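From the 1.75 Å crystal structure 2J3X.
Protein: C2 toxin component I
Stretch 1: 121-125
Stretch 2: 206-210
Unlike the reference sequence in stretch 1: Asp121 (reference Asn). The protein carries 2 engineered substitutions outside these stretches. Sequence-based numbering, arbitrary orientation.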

# COMPACT_ATOMS: atom_id res chain seq x y z
N ASP A 121 -11.46 -0.52 -30.23
CA ASP A 121 -10.90 -0.24 -28.93
C ASP A 121 -11.18 1.21 -28.47
O ASP A 121 -10.38 1.89 -27.85
N ARG A 122 -12.40 1.62 -28.76
CA ARG A 122 -12.90 2.94 -28.37
C ARG A 122 -14.03 2.82 -27.36
O ARG A 122 -14.18 3.70 -26.48
N ASP A 123 -14.80 1.75 -27.43
CA ASP A 123 -15.97 1.67 -26.58
C ASP A 123 -15.83 0.62 -25.52
O ASP A 123 -15.01 -0.29 -25.62
N ILE A 124 -16.69 0.71 -24.51
CA ILE A 124 -16.61 -0.17 -23.36
C ILE A 124 -17.89 -0.96 -23.25
O ILE A 124 -18.99 -0.38 -23.28
N SER A 125 -17.77 -2.29 -23.16
CA SER A 125 -18.92 -3.17 -23.07
C SER A 125 -19.48 -3.11 -21.64
O SER A 125 -18.74 -2.96 -20.67
N LYS A 206 -14.94 10.59 -26.09
CA LYS A 206 -14.20 9.38 -25.69
C LYS A 206 -14.90 8.66 -24.53
O LYS A 206 -15.49 9.32 -23.70
N ASP A 207 -14.83 7.32 -24.45
CA ASP A 207 -15.46 6.55 -23.36
C ASP A 207 -14.54 6.11 -22.23
O ASP A 207 -13.36 5.76 -22.46
N TYR A 208 -15.10 6.16 -21.01
CA TYR A 208 -14.33 5.91 -19.78
C TYR A 208 -15.20 5.19 -18.80
O TYR A 208 -16.44 5.36 -18.77
N ILE A 209 -14.58 4.39 -17.94
CA ILE A 209 -15.29 4.01 -16.73
C ILE A 209 -15.02 5.12 -15.69
O ILE A 209 -13.86 5.38 -15.32
N LEU A 210 -16.10 5.77 -15.23
CA LEU A 210 -16.01 6.84 -14.22
C LEU A 210 -16.32 6.16 -12.90
O LEU A 210 -17.40 5.61 -12.68

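Two carboxylates face each other across this contact without a cation from either stretch between them: Asp123 OD1 lies 3.9 Å from Asp207 OD2, a close approach of like charges. The example illustrates a general principle, that two distant segments of a chain can pack through one well-placed apolar side chain and a shared water, even where no direct hydrogen bond joins them and the nearest charges are of the same sign.

The acidic pair arises from different approaches. Asp207 directs its CA-to-CB bond toward the loop, with chi1 in the m well at -67°. Asp123 also adopts m, but its CA-to-CB bond points away from the strand, and the end of the side chain comes nearer again. Both residues are partly exposed, and Asp207 OD1 is hydrogen-bonded elsewhere in the structure.

Ile124 supplies most of the packing on the loop side. Buried and pointing toward the strand, it takes the mt rotamer, which carries CD1 in against the strand backbone. Ile124 CD1 lies 3.7 Å from the carbonyl carbon Asp207 C, 3.5 Å from Tyr208 C and 3.7 Å from Ile209 N, so that much of its contact is with main chain rather than with side chains. The apolar contact is completed by Ile209, also mt: its CA-to-CB bond runs sideways, but its end comes nearer, placing Ile209 CG1 4.1 Å from Ile124 CD1. Ile124 CD1 also lies 4.1 Å from Asp207 CB, the aliphatic part of an otherwise polar side chain. Burial has a price here, since Ile124 N is covered by the contact and has no polar partner in the model.

Tyr208 contributes chiefly backbone because its CA-to-CB bond points away from the loop, with chi1 at -59° (m), and the ring extends off on that side while the carbonyl carbon remains against Ile124.

Polar continuity between the segments is provided by water 1. The O of water 1 donates to Arg122 O at 2.7 Å and accepts from Asp207 N at 2.9 Å, linking two main-chain groups without a direct hydrogen bond. Arg122 O also lies 3.6 Å from Asp207 CB, so this carbonyl takes part in both the bridge and the packing. The Arg122 side chain, by contrast, with chi1 m, chi2 t and chi3 m, starts sideways and its end leads away from the strand, and NE is hydrogen-bonded to a residue just outside the stretch.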

# COMPACT_ATOMS: atom_id res chain seq x y z
CB ASP A 121 -9.46 -0.67 -28.96
CG ASP A 121 -9.34 -2.21 -29.15
OD1 ASP A 121 -10.36 -2.94 -29.26
OD2 ASP A 121 -8.23 -2.69 -29.20
CB ARG A 122 -13.38 3.71 -29.60
CG ARG A 122 -12.23 4.37 -30.37
CD ARG A 122 -12.71 4.94 -31.68
NE ARG A 122 -13.24 3.93 -32.59
CZ ARG A 122 -13.78 4.19 -33.78
NH1 ARG A 122 -13.87 5.44 -34.23
NH2 ARG A 122 -14.27 3.20 -34.52
CB ASP A 123 -17.24 1.40 -27.39
CG ASP A 123 -17.56 2.53 -28.39
OD1 ASP A 123 -16.93 3.61 -28.34
OD2 ASP A 123 -18.43 2.28 -29.25
CB ILE A 124 -16.39 0.66 -22.07
CG1 ILE A 124 -15.09 1.45 -22.21
CG2 ILE A 124 -16.32 -0.23 -20.81
CD1 ILE A 124 -14.89 2.61 -21.13
CB SER A 125 -18.48 -4.61 -23.38
OG SER A 125 -19.57 -5.50 -23.22
CB LYS A 206 -12.76 9.76 -25.33
CG LYS A 206 -12.02 10.43 -26.52
CD LYS A 206 -10.55 10.03 -26.53
CE LYS A 206 -9.89 10.33 -27.87
NZ LYS A 206 -9.91 11.81 -28.14
CB ASP A 207 -16.14 5.31 -23.89
CG ASP A 207 -17.34 5.67 -24.77
OD1 ASP A 207 -17.36 6.79 -25.32
OD2 ASP A 207 -18.24 4.87 -24.88
CB TYR A 208 -13.91 7.24 -19.11
CG TYR A 208 -13.09 8.14 -19.95
CD1 TYR A 208 -13.69 9.06 -20.83
CD2 TYR A 208 -11.68 8.13 -19.85
CE1 TYR A 208 -12.87 9.93 -21.61
CE2 TYR A 208 -10.88 9.00 -20.61
CZ TYR A 208 -11.48 9.88 -21.49
OH TYR A 208 -10.71 10.76 -22.26
CB ILE A 209 -14.84 2.64 -16.20
CG1 ILE A 209 -15.30 1.53 -17.17
CG2 ILE A 209 -15.49 2.36 -14.78
CD1 ILE A 209 -14.83 0.10 -16.77
CB LEU A 210 -17.03 7.94 -14.51
CG LEU A 210 -17.14 9.06 -13.47
CD1 LEU A 210 -15.80 9.87 -13.37
CD2 LEU A 210 -18.36 9.95 -13.89
O HOH W 1 -13.19 6.25 -26.62